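VC0179-like protein (Escherichia coli, PDB 4XJ6) is a bacterial homologue of cyclic GMP-AMP synthase, a nucleotidyltransferase that probably joins GTP and ATP into a cyclic dinucleotide with the help of magnesium. Local coordinates at residues Q104-Q110 / D131-P137; V140-P145 / D239-L243; E144-H149 / R250-V254. One frame throughout, in Å; residues are numbered along the deposited sequence.

Contact 1: residues Q104-Q110 / D131-P137; sequences QPRFWTQ and DDGTYMP. With MG (magnesium ion), chain B; MG (magnesium ion), chain C; GH3 (3'-deoxy-guanosine-5'-triphosphate), chain D; GH3 (3'-deoxy-guanosine-5'-triphosphate), chain E.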
loop_
_atom_site.group_PDB
_atom_site.type_symbol
_atom_site.label_atom_id
_atom_site.label_comp_id
_atom_site.label_asym_id
_atom_site.label_seq_id
_atom_site.Cartn_x
_atom_site.Cartn_y
_atom_site.Cartn_z
ATOM N N GLN A 104 21.619 2.543 11.095
ATOM C CA GLN A 104 21.254 2.494 9.685
ATOM C C GLN A 104 19.741 2.364 9.541
ATOM O O GLN A 104 19.080 1.825 10.427
ATOM C CB GLN A 104 21.948 1.324 8.978
ATOM C CG GLN A 104 23.396 1.577 8.603
ATOM C CD GLN A 104 23.795 0.854 7.330
ATOM O OE1 GLN A 104 23.640 1.383 6.227
ATOM N NE2 GLN A 104 24.307 -0.362 7.473
ATOM N N PRO A 105 19.187 2.864 8.426
ATOM C CA PRO A 105 17.758 2.657 8.167
ATOM C C PRO A 105 17.432 1.184 7.932
ATOM O O PRO A 105 18.248 0.464 7.356
ATOM C CB PRO A 105 17.508 3.480 6.899
ATOM C CG PRO A 105 18.841 3.592 6.246
ATOM C CD PRO A 105 19.827 3.675 7.375
ATOM N N ARG A 106 16.265 0.742 8.385
ATOM C CA ARG A 106 15.810 -0.614 8.104
ATOM C C ARG A 106 14.661 -0.567 7.104
ATOM O O ARG A 106 14.002 0.463 6.957
ATOM C CB ARG A 106 15.376 -1.326 9.387
ATOM C CG ARG A 106 16.403 -2.304 9.943
ATOM C CD ARG A 106 17.610 -1.587 10.535
ATOM N NE ARG A 106 18.553 -2.528 11.135
ATOM C CZ ARG A 106 19.620 -2.171 11.844
ATOM N NH1 ARG A 106 19.887 -0.886 12.055
ATOM N NH2 ARG A 106 20.422 -3.098 12.349
ATOM N N PHE A 107 14.428 -1.677 6.412
ATOM C CA PHE A 107 13.378 -1.733 5.401
ATOM C C PHE A 107 12.490 -2.955 5.593
ATOM O O PHE A 107 12.976 -4.082 5.672
ATOM C CB PHE A 107 13.985 -1.743 3.996
ATOM C CG PHE A 107 14.917 -0.597 3.730
ATOM C CD1 PHE A 107 14.427 0.626 3.303
ATOM C CD2 PHE A 107 16.282 -0.744 3.903
ATOM C CE1 PHE A 107 15.281 1.680 3.056
ATOM C CE2 PHE A 107 17.141 0.308 3.657
ATOM C CZ PHE A 107 16.641 1.521 3.232
ATOM N N TRP A 108 11.184 -2.718 5.680
ATOM C CA TRP A 108 10.209 -3.792 5.811
ATOM C C TRP A 108 8.970 -3.482 4.986
ATOM O O TRP A 108 8.394 -2.400 5.092
ATOM C CB TRP A 108 9.829 -4.013 7.280
ATOM C CG TRP A 108 10.950 -4.562 8.110
ATOM C CD1 TRP A 108 11.602 -5.745 7.924
ATOM C CD2 TRP A 108 11.544 -3.954 9.266
ATOM N NE1 TRP A 108 12.569 -5.909 8.886
ATOM C CE2 TRP A 108 12.554 -4.822 9.724
ATOM C CE3 TRP A 108 11.322 -2.758 9.959
ATOM C CZ2 TRP A 108 13.339 -4.540 10.836
ATOM C CZ3 TRP A 108 12.106 -2.476 11.065
ATOM C CH2 TRP A 108 13.102 -3.365 11.493
ATOM N N THR A 109 8.566 -4.442 4.162
ATOM C CA THR A 109 7.399 -4.280 3.306
ATOM C C THR A 109 6.100 -4.453 4.092
ATOM O O THR A 109 5.960 -5.379 4.892
ATOM C CB THR A 109 7.427 -5.282 2.135
ATOM O OG1 THR A 109 8.662 -5.148 1.422
ATOM C CG2 THR A 109 6.272 -5.030 1.182
ATOM N N GLN A 110 5.157 -3.543 3.868
ATOM C CA GLN A 110 3.822 -3.668 4.435
ATOM C C GLN A 110 2.826 -3.861 3.295
ATOM O O GLN A 110 3.199 -3.807 2.125
ATOM C CB GLN A 110 3.470 -2.434 5.270
ATOM C CG GLN A 110 3.211 -1.191 4.441
ATOM C CD GLN A 110 3.321 0.088 5.241
ATOM O OE1 GLN A 110 4.355 0.370 5.846
ATOM N NE2 GLN A 110 2.253 0.877 5.242
ATOM N N ASP A 131 4.472 -1.545 -0.995
ATOM C CA ASP A 131 4.582 -0.632 0.133
ATOM C C ASP A 131 5.788 -0.996 0.985
ATOM O O ASP A 131 5.669 -1.749 1.950
ATOM C CB ASP A 131 3.310 -0.659 0.976
ATOM C CG ASP A 131 2.059 -0.470 0.149
ATOM O OD1 ASP A 131 1.782 0.678 -0.256
ATOM O OD2 ASP A 131 1.351 -1.469 -0.096
ATOM N N ASP A 132 6.952 -0.469 0.624
ATOM C CA ASP A 132 8.177 -0.761 1.358
ATOM C C ASP A 132 8.580 0.424 2.234
ATOM O O ASP A 132 9.053 1.445 1.738
ATOM C CB ASP A 132 9.311 -1.117 0.397
ATOM C CG ASP A 132 10.432 -1.875 1.083
ATOM O OD1 ASP A 132 10.127 -2.779 1.893
ATOM O OD2 ASP A 132 11.613 -1.570 0.817
ATOM N N GLY A 133 8.392 0.282 3.542
ATOM C CA GLY A 133 8.672 1.361 4.470
ATOM C C GLY A 133 10.128 1.457 4.877
ATOM O O GLY A 133 10.829 0.450 4.967
ATOM N N THR A 134 10.582 2.683 5.118
ATOM C CA THR A 134 11.923 2.924 5.641
ATOM C C THR A 134 11.838 3.267 7.126
ATOM O O THR A 134 11.120 4.186 7.519
ATOM C CB THR A 134 12.629 4.058 4.882
ATOM O OG1 THR A 134 12.685 3.729 3.489
ATOM C CG2 THR A 134 14.039 4.276 5.421
ATOM N N TYR A 135 12.570 2.519 7.945
ATOM C CA TYR A 135 12.518 2.690 9.392
ATOM C C TYR A 135 13.848 3.195 9.943
ATOM O O TYR A 135 14.898 2.608 9.683
ATOM C CB TYR A 135 12.148 1.371 10.072
ATOM C CG TYR A 135 10.767 0.849 9.746
ATOM C CD1 TYR A 135 10.486 0.282 8.508
ATOM C CD2 TYR A 135 9.750 0.895 10.689
ATOM C CE1 TYR A 135 9.228 -0.203 8.214
ATOM C CE2 TYR A 135 8.489 0.412 10.404
ATOM C CZ TYR A 135 8.234 -0.138 9.168
ATOM O OH TYR A 135 6.981 -0.622 8.876
ATOM N N MET A 136 13.802 4.275 10.713
ATOM C CA MET A 136 15.012 4.805 11.331
ATOM C C MET A 136 14.985 4.618 12.843
ATOM O O MET A 136 14.172 5.232 13.533
ATOM C CB MET A 136 15.189 6.286 10.998
ATOM C CG MET A 136 16.484 6.886 11.528
ATOM S SD MET A 136 17.946 6.078 10.851
ATOM C CE MET A 136 19.247 6.885 11.778
ATOM N N PRO A 137 15.874 3.761 13.363
ATOM C CA PRO A 137 16.047 3.592 14.808
ATOM C C PRO A 137 16.573 4.868 15.462
ATOM O O PRO A 137 17.562 5.437 15.002
ATOM C CB PRO A 137 17.071 2.455 14.912
ATOM C CG PRO A 137 17.009 1.756 13.595
ATOM C CD PRO A 137 16.714 2.827 12.596
HETATM MG MG MG B . -0.324 -1.662 -1.336
HETATM MG MG MG C . 0.533 1.747 -1.747
HETATM P PG GH3 D . -3.022 -2.975 -2.693
HETATM O O1G GH3 D . -4.227 -2.370 -3.371
HETATM O O2G GH3 D . -1.910 -1.962 -2.578
HETATM O O3G GH3 D . -2.526 -4.145 -3.505
HETATM O O3B GH3 D . -3.485 -3.473 -1.233
HETATM P PB GH3 D . -2.726 -3.031 0.121
HETATM O O1B GH3 D . -2.996 -4.049 1.200
HETATM O O2B GH3 D . -1.234 -2.924 -0.075
HETATM O O3A GH3 D . -3.399 -1.622 0.530
HETATM P PA GH3 D . -2.601 -0.226 0.506
HETATM O O1A GH3 D . -3.583 0.896 0.252
HETATM O O2A GH3 D . -1.499 -0.222 -0.523
HETATM O "O5'" GH3 D . -1.955 -0.058 1.971
HETATM C "C5'" GH3 D . -0.778 -0.742 2.336
HETATM C "C4'" GH3 D . -0.635 -0.721 3.851
HETATM O "O4'" GH3 D . -0.781 0.605 4.315
HETATM C "C3'" GH3 D . -1.684 -1.549 4.571
HETATM C "C2'" GH3 D . -1.905 -0.781 5.857
HETATM O "O2'" GH3 D . -1.098 -1.317 6.879
HETATM C "C1'" GH3 D . -1.465 0.641 5.552
HETATM N N9 GH3 D . -2.659 1.480 5.386
HETATM C C8 GH3 D . -3.155 1.923 4.188
HETATM N N7 GH3 D . -4.258 2.673 4.423
HETATM C C5 GH3 D . -4.461 2.720 5.763
HETATM C C6 GH3 D . -5.428 3.341 6.541
HETATM O O6 GH3 D . -6.316 4.003 6.007
HETATM N N1 GH3 D . -5.388 3.213 7.912
HETATM C C2 GH3 D . -4.391 2.472 8.508
HETATM N N2 GH3 D . -4.357 2.353 9.835
HETATM N N3 GH3 D . -3.433 1.857 7.729
HETATM C C4 GH3 D . -3.463 1.975 6.380
HETATM O O3A GH3 E . -2.465 6.744 -1.402
HETATM P PA GH3 E . -2.326 7.146 0.150
HETATM O O1A GH3 E . -3.562 6.688 0.885
HETATM O O2A GH3 E . -2.089 8.627 0.338
HETATM O "O5'" GH3 E . -1.066 6.283 0.659
HETATM C "C5'" GH3 E . -0.654 5.135 -0.050
HETATM C "C4'" GH3 E . 0.398 4.399 0.765
HETATM O "O4'" GH3 E . 0.598 5.070 1.990
HETATM C "C3'" GH3 E . 0.013 2.974 1.128
HETATM C "C2'" GH3 E . 0.664 2.767 2.488
HETATM O "O2'" GH3 E . 1.912 2.130 2.339
HETATM C "C1'" GH3 E . 0.881 4.164 3.043
HETATM N N9 GH3 E . -0.121 4.425 4.086
HETATM C C8 GH3 E . -1.325 5.037 3.850
HETATM N N7 GH3 E . -1.991 5.130 5.017
HETATM C C5 GH3 E . -1.224 4.598 5.995
HETATM C C6 GH3 E . -1.443 4.452 7.356
HETATM O O6 GH3 E . -2.497 4.849 7.852
HETATM N N1 GH3 E . -0.480 3.862 8.143
HETATM C C2 GH3 E . 0.695 3.422 7.570
HETATM N N2 GH3 E . 1.621 2.853 8.343
HETATM N N3 GH3 E . 0.906 3.571 6.210
HETATM C C4 GH3 E . -0.038 4.151 5.430
HETATM O O HOH W 1 6.451 -1.124 6.411
HETATM O O HOH W 2 2.753 -3.986 -0.649
HETATM O O HOH W 3 0.625 -3.441 -2.027
HETATM O O HOH W 4 -1.384 2.540 -1.925
#
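Trp-108 turns the edge of its six-membered ring onto one face of the Tyr-135 ring in a T-shaped stack, planes 64° apart, with CE3 reaching Tyr-135 CD1 at 3.5 Å. The carbonyl oxygens of Arg-106 and Trp-108 lie at the tyrosine's edge, while CB of Arg-106 rests on a face of the indole. Both rings project from an antiparallel strand pair in the nucleotidyltransferase-fold sheet, where Arg-106/Tyr-135 is a hydrogen-bonded pair, Arg-106 N to Tyr-135 O and Tyr-135 N to Arg-106 O both 2.7 Å. At the edge of the Phe-107 ring, CE1 meets Thr-134 OG1 at 3.3 Å. On the Phe-107 side of the sheet, Thr-109 OG1 donates to Asp-132 OD1 from above the carboxylate plane, and Arg-34 and Arg-38 of helix 24-57 hold these polar ends. A water links Trp-108 O, Gln-110 OE1 and Tyr-135 OH; OE1 is also bonded to Tyr-195, consistent with a fixed amide rotation in which Gln-110 NE2 donates to O4' of one 3'-deoxy-GTP at 3.2 Å. Asp-131 bridges the two magnesium ions, sharing both with Asp-129 and one with Asp-191: OD2 binds one at 2.1 Å, alongside triphosphate oxygens, and OD1 the other at 2.2 Å.

Contact 2: residues V140-P145 / D239-L243; sequences VFESEP and DKVNL. With GH3 (3'-deoxy-guanosine-5'-triphosphate), chain E.
Lys-240 reaches across to the 140-145 loop with its ammonium group, which meets two oxygens there. NZ donates to the carbonyl of Val-140, NZ to O 3.3 Å, from above the carbonyl plane rather than along a lone pair. It also forms a salt bridge with Glu-142, NZ to OE2 3.2 Å, whose hydrogen-bond component is weak; the nitrogen favours this oxygen over OE1 of the same carboxylate. Nearer the backbone the lysine is apolar: its CD lies against Val-140 CG1 at 3.7 Å, the two side chains running past each other in opposite directions. The same methyl comes within 3.9 Å of Asn-242 ND2, so CG1 touches both Lys-240 and Asn-242. At the other end of the loop the Pro-145 ring meets the asparagine, CG to CB 3.8 Å, while its CD faces the amide carbon and OD1.

Torsions and backbone bonds set up this first shell. The lysine chain bends at chi2 (-88°) and then runs extended, which carries NZ to the loop. Val-140 CG1 stands anti to the backbone N (chi1 173°), the position that brings it to both Lys-240 and Asn-242. Asn-242 ND2 gives a weak bond back to Lys-240 O, which may steady its amide. Within the loop, Phe-141 N bonds to Glu-144 O at 3.0 Å and ties the two ends of the bend that carries Glu-142. Farther out, strand 188-198 pairs with Asn-242 through Ala-196 and supports Pro-145. Leu-243 lies beyond this packing, its CD2 3.7 Å from C2 of a 3'-deoxy-GTP base. Thus a surface loop after strand 128-138 packs on the start of strand 242-244, which lines a nucleotide pocket through Leu-243, in the mixed sheet of the nucleotidyltransferase fold.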
loop_
_atom_site.group_PDB
_atom_site.type_symbol
_atom_site.label_atom_id
_atom_site.label_comp_id
_atom_site.label_asym_id
_atom_site.label_seq_id
_atom_site.Cartn_x
_atom_site.Cartn_y
_atom_site.Cartn_z
ATOM N N VAL A 140 13.006 7.733 20.839
ATOM C CA VAL A 140 11.623 8.158 20.662
ATOM C C VAL A 140 11.009 8.526 22.006
ATOM O O VAL A 140 10.716 7.661 22.832
ATOM C CB VAL A 140 10.767 7.070 19.982
ATOM C CG1 VAL A 140 9.292 7.472 19.971
ATOM C CG2 VAL A 140 11.272 6.809 18.567
ATOM N N PHE A 141 10.822 9.822 22.218
ATOM C CA PHE A 141 10.247 10.312 23.460
ATOM C C PHE A 141 8.742 10.067 23.490
ATOM O O PHE A 141 8.161 9.604 22.507
ATOM C CB PHE A 141 10.549 11.798 23.636
ATOM C CG PHE A 141 12.014 12.130 23.585
ATOM C CD1 PHE A 141 12.857 11.775 24.626
ATOM C CD2 PHE A 141 12.546 12.810 22.501
ATOM C CE1 PHE A 141 14.204 12.085 24.583
ATOM C CE2 PHE A 141 13.891 13.122 22.452
ATOM C CZ PHE A 141 14.722 12.760 23.494
ATOM N N GLU A 142 8.117 10.377 24.621
ATOM C CA GLU A 142 6.681 10.181 24.785
ATOM C C GLU A 142 5.897 11.099 23.854
ATOM O O GLU A 142 4.793 10.774 23.424
ATOM C CB GLU A 142 6.267 10.430 26.238
ATOM C CG GLU A 142 6.922 9.503 27.246
ATOM C CD GLU A 142 6.543 8.056 27.022
ATOM O OE1 GLU A 142 5.359 7.794 26.722
ATOM O OE2 GLU A 142 7.429 7.184 27.139
ATOM N N SER A 143 6.487 12.248 23.546
ATOM C CA SER A 143 5.834 13.250 22.714
ATOM C C SER A 143 6.084 13.047 21.220
ATOM O O SER A 143 5.170 13.206 20.410
ATOM C CB SER A 143 6.296 14.650 23.121
ATOM O OG SER A 143 7.687 14.803 22.910
ATOM N N GLU A 144 7.319 12.705 20.861
ATOM C CA GLU A 144 7.713 12.608 19.457
ATOM C C GLU A 144 9.080 11.944 19.285
ATOM O O GLU A 144 9.828 11.801 20.251
ATOM C CB GLU A 144 7.736 14.002 18.825
ATOM C CG GLU A 144 8.721 14.950 19.478
ATOM C CD GLU A 144 8.657 16.340 18.889
ATOM O OE1 GLU A 144 7.797 16.574 18.016
ATOM O OE2 GLU A 144 9.464 17.201 19.298
ATOM N N PRO A 145 9.404 11.521 18.051
ATOM C CA PRO A 145 10.764 11.066 17.736
ATOM C C PRO A 145 11.785 12.188 17.917
ATOM O O PRO A 145 11.410 13.361 17.874
ATOM C CB PRO A 145 10.660 10.644 16.268
ATOM C CG PRO A 145 9.231 10.285 16.086
ATOM C CD PRO A 145 8.464 11.233 16.953
ATOM N N ASP A 239 3.168 1.123 19.738
ATOM C CA ASP A 239 2.771 2.436 20.232
ATOM C C ASP A 239 3.871 3.473 20.026
ATOM O O ASP A 239 3.713 4.640 20.386
ATOM C CB ASP A 239 2.400 2.353 21.714
ATOM C CG ASP A 239 3.503 1.743 22.558
ATOM O OD1 ASP A 239 3.510 0.505 22.728
ATOM O OD2 ASP A 239 4.362 2.500 23.054
ATOM N N LYS A 240 4.982 3.043 19.440
ATOM C CA LYS A 240 6.118 3.926 19.221
ATOM C C LYS A 240 6.553 3.937 17.760
ATOM O O LYS A 240 7.548 4.572 17.408
ATOM C CB LYS A 240 7.286 3.510 20.110
ATOM C CG LYS A 240 7.039 3.665 21.600
ATOM C CD LYS A 240 7.414 5.052 22.088
ATOM C CE LYS A 240 7.428 5.117 23.606
ATOM N NZ LYS A 240 7.976 6.411 24.103
ATOM N N VAL A 241 5.813 3.222 16.916
ATOM C CA VAL A 241 6.073 3.233 15.481
ATOM C C VAL A 241 5.450 4.480 14.865
ATOM O O VAL A 241 4.258 4.508 14.562
ATOM C CB VAL A 241 5.521 1.972 14.782
ATOM C CG1 VAL A 241 5.842 2.009 13.294
ATOM C CG2 VAL A 241 6.088 0.714 15.419
ATOM N N ASN A 242 6.268 5.513 14.690
ATOM C CA ASN A 242 5.786 6.804 14.214
ATOM C C ASN A 242 5.923 6.993 12.704
ATOM O O ASN A 242 7.013 6.870 12.147
ATOM C CB ASN A 242 6.518 7.931 14.942
ATOM C CG ASN A 242 6.017 8.131 16.361
ATOM O OD1 ASN A 242 5.205 9.018 16.623
ATOM N ND2 ASN A 242 6.487 7.296 17.281
ATOM N N LEU A 243 4.807 7.297 12.050
ATOM C CA LEU A 243 4.803 7.585 10.620
ATOM C C LEU A 243 5.003 9.076 10.374
ATOM O O LEU A 243 4.297 9.910 10.944
ATOM C CB LEU A 243 3.494 7.118 9.982
ATOM C CG LEU A 243 3.330 7.325 8.476
ATOM C CD1 LEU A 243 4.405 6.555 7.726
ATOM C CD2 LEU A 243 1.931 6.911 8.024
HETATM O O3A GH3 E . -2.465 6.744 -1.402
HETATM P PA GH3 E . -2.326 7.146 0.150
HETATM O O1A GH3 E . -3.562 6.688 0.885
HETATM O O2A GH3 E . -2.089 8.627 0.338
HETATM O "O5'" GH3 E . -1.066 6.283 0.659
HETATM C "C5'" GH3 E . -0.654 5.135 -0.050
HETATM C "C4'" GH3 E . 0.398 4.399 0.765
HETATM O "O4'" GH3 E . 0.598 5.070 1.990
HETATM C "C3'" GH3 E . 0.013 2.974 1.128
HETATM C "C2'" GH3 E . 0.664 2.767 2.488
HETATM O "O2'" GH3 E . 1.912 2.130 2.339
HETATM C "C1'" GH3 E . 0.881 4.164 3.043
HETATM N N9 GH3 E . -0.121 4.425 4.086
HETATM C C8 GH3 E . -1.325 5.037 3.850
HETATM N N7 GH3 E . -1.991 5.130 5.017
HETATM C C5 GH3 E . -1.224 4.598 5.995
HETATM C C6 GH3 E . -1.443 4.452 7.356
HETATM O O6 GH3 E . -2.497 4.849 7.852
HETATM N N1 GH3 E . -0.480 3.862 8.143
HETATM C C2 GH3 E . 0.695 3.422 7.570
HETATM N N2 GH3 E . 1.621 2.853 8.343
HETATM N N3 GH3 E . 0.906 3.571 6.210
HETATM C C4 GH3 E . -0.038 4.151 5.430
#

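Contact 3: residues E144-H149 / R250-V254; sequences EPSIGH and RRWSV
Arg-251 meets two partners, Glu-144 in the loop and His-149 at the start of helix 149-166. Its aliphatic part covers one face of the His-149 imidazole: CG stands over the ring in a CH-pi contact, 3.8 Å from the centroid, with NE2 the nearest ring atom. The chain bends about its CG-CD bond (chi3 -64°), and the guanidinium comes to Glu-144. Here OE1 lies 3.0 Å from NH2 but over a guanidinium face, with the carboxylate turned well out of the guanidinium plane. The salt bridge therefore rests on charge alone, since no N-H points at the oxygen.

Trp-252 comes next and opens strand 252-254, the neighbour of strand 242-244 in the mixed sheet of the nucleotidyltransferase fold. Its indole is clamped from both faces. Pro-145 CG sits almost centrally over the six-membered ring, 3.5 Å from the centroid and 10° off the normal, a CH-pi contact. Against the opposite face lies His-149 CB, toward the rim and 3.5 Å from CZ2. The imidazole itself turns an edge toward the indole's face in a T-shaped pair, planes at 65° and centroids 5.8 Å apart; its ND1 is buried here without a polar partner. At the indole's edge, near its plane, Ile-147 O lies 3.5 Å from CZ2. Gly-148 is the N-cap of helix 149-166, and the indole packs where the loop passes into it. Asn-242 of strand 242-244 and Ala-196 of strand 188-198 also touch the tryptophan. After Trp-252, the backbone of Ser-253 pairs with Leu-243.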
loop_
_atom_site.group_PDB
_atom_site.type_symbol
_atom_site.label_atom_id
_atom_site.label_comp_id
_atom_site.label_asym_id
_atom_site.label_seq_id
_atom_site.Cartn_x
_atom_site.Cartn_y
_atom_site.Cartn_z
ATOM N N GLU A 144 7.319 12.705 20.861
ATOM C CA GLU A 144 7.713 12.608 19.457
ATOM C C GLU A 144 9.080 11.944 19.285
ATOM O O GLU A 144 9.828 11.801 20.251
ATOM C CB GLU A 144 7.736 14.002 18.825
ATOM C CG GLU A 144 8.721 14.950 19.478
ATOM C CD GLU A 144 8.657 16.340 18.889
ATOM O OE1 GLU A 144 7.797 16.574 18.016
ATOM O OE2 GLU A 144 9.464 17.201 19.298
ATOM N N PRO A 145 9.404 11.521 18.051
ATOM C CA PRO A 145 10.764 11.066 17.736
ATOM C C PRO A 145 11.785 12.188 17.917
ATOM O O PRO A 145 11.410 13.361 17.874
ATOM C CB PRO A 145 10.660 10.644 16.268
ATOM C CG PRO A 145 9.231 10.285 16.086
ATOM C CD PRO A 145 8.464 11.233 16.953
ATOM N N SER A 146 13.051 11.838 18.124
ATOM C CA SER A 146 14.083 12.842 18.366
ATOM C C SER A 146 14.516 13.527 17.072
ATOM O O SER A 146 14.679 14.746 17.030
ATOM C CB SER A 146 15.295 12.210 19.055
ATOM O OG SER A 146 15.929 11.260 18.214
ATOM N N ILE A 147 14.701 12.735 16.022
ATOM C CA ILE A 147 15.109 13.260 14.724
ATOM C C ILE A 147 13.924 13.892 13.988
ATOM O O ILE A 147 12.840 13.312 13.924
ATOM C CB ILE A 147 15.741 12.153 13.851
ATOM C CG1 ILE A 147 16.989 11.590 14.537
ATOM C CG2 ILE A 147 16.075 12.681 12.464
ATOM C CD1 ILE A 147 17.650 10.451 13.789
ATOM N N GLY A 148 14.141 15.089 13.450
ATOM C CA GLY A 148 13.098 15.823 12.752
ATOM C C GLY A 148 12.502 15.064 11.583
ATOM O O GLY A 148 13.206 14.335 10.880
ATOM N N HIS A 149 11.200 15.236 11.372
ATOM C CA HIS A 149 10.492 14.500 10.332
ATOM C C HIS A 149 10.866 14.992 8.937
ATOM O O HIS A 149 10.933 14.206 7.996
ATOM C CB HIS A 149 8.977 14.604 10.536
ATOM C CG HIS A 149 8.399 15.926 10.133
ATOM N ND1 HIS A 149 7.486 16.058 9.108
ATOM C CD2 HIS A 149 8.607 17.176 10.614
ATOM C CE1 HIS A 149 7.154 17.330 8.976
ATOM N NE2 HIS A 149 7.821 18.030 9.877
ATOM N N ARG A 250 -0.047 17.975 11.088
ATOM C CA ARG A 250 0.527 16.988 11.994
ATOM C C ARG A 250 1.813 16.422 11.400
ATOM O O ARG A 250 1.835 15.990 10.247
ATOM C CB ARG A 250 -0.472 15.865 12.278
ATOM C CG ARG A 250 -1.828 16.357 12.761
ATOM C CD ARG A 250 -2.917 15.334 12.481
ATOM N NE ARG A 250 -4.237 15.955 12.404
ATOM C CZ ARG A 250 -5.173 15.850 13.341
ATOM N NH1 ARG A 250 -4.944 15.138 14.437
ATOM N NH2 ARG A 250 -6.344 16.453 13.180
ATOM N N ARG A 251 2.881 16.432 12.190
ATOM C CA ARG A 251 4.183 15.965 11.730
ATOM C C ARG A 251 4.293 14.446 11.802
ATOM O O ARG A 251 4.724 13.798 10.848
ATOM C CB ARG A 251 5.301 16.610 12.554
ATOM C CG ARG A 251 5.424 18.115 12.365
ATOM C CD ARG A 251 6.424 18.716 13.341
ATOM N NE ARG A 251 5.988 18.562 14.726
ATOM C CZ ARG A 251 6.643 19.048 15.775
ATOM N NH1 ARG A 251 7.771 19.724 15.601
ATOM N NH2 ARG A 251 6.170 18.858 17.000
ATOM N N TRP A 252 3.902 13.882 12.939
ATOM C CA TRP A 252 3.982 12.441 13.137
ATOM C C TRP A 252 2.612 11.830 13.411
ATOM O O TRP A 252 1.714 12.492 13.933
ATOM C CB TRP A 252 4.930 12.103 14.291
ATOM C CG TRP A 252 6.355 12.531 14.076
ATOM C CD1 TRP A 252 6.938 13.683 14.516
ATOM C CD2 TRP A 252 7.377 11.804 13.386
ATOM N NE1 TRP A 252 8.257 13.724 14.136
ATOM C CE2 TRP A 252 8.552 12.579 13.440
ATOM C CE3 TRP A 252 7.413 10.574 12.718
ATOM C CZ2 TRP A 252 9.750 12.165 12.860
ATOM C CZ3 TRP A 252 8.604 10.165 12.140
ATOM C CH2 TRP A 252 9.753 10.959 12.215
ATOM N N SER A 253 2.470 10.558 13.052
ATOM C CA SER A 253 1.286 9.780 13.393
ATOM C C SER A 253 1.699 8.376 13.817
ATOM O O SER A 253 2.377 7.665 13.073
ATOM C CB SER A 253 0.312 9.711 12.215
ATOM O OG SER A 253 -0.765 8.830 12.491
ATOM N N VAL A 254 1.302 7.984 15.023
ATOM C CA VAL A 254 1.568 6.631 15.493
ATOM C C VAL A 254 0.717 5.647 14.699
ATOM O O VAL A 254 -0.506 5.591 14.857
ATOM C CB VAL A 254 1.284 6.478 17.001
ATOM C CG1 VAL A 254 1.398 5.019 17.416
ATOM C CG2 VAL A 254 2.244 7.343 17.811
#

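Overall arrangement
Contact 1 is the buried one, an antiparallel strand pair joined mainly by backbone bonds that ends at two magnesium ions and both nucleotides. Contacts 2 and 3 are only partly buried and depend on side chains: a lysine and an asparagine in the former, a tryptophan and an arginine in the latter. They share Glu-144 and Pro-145, and their centres lie about 7 Å apart, against about 15 Å from either to contact 1. Strands 242-244 and 252-254 are neighbours, joined by a probable hydrogen bond from Leu-243 N to Ser-253 O, 2.7 Å. All three reach one sheet; Tyr-135 packs on Val-241, and contacts 1 and 2 touch the same nucleotide.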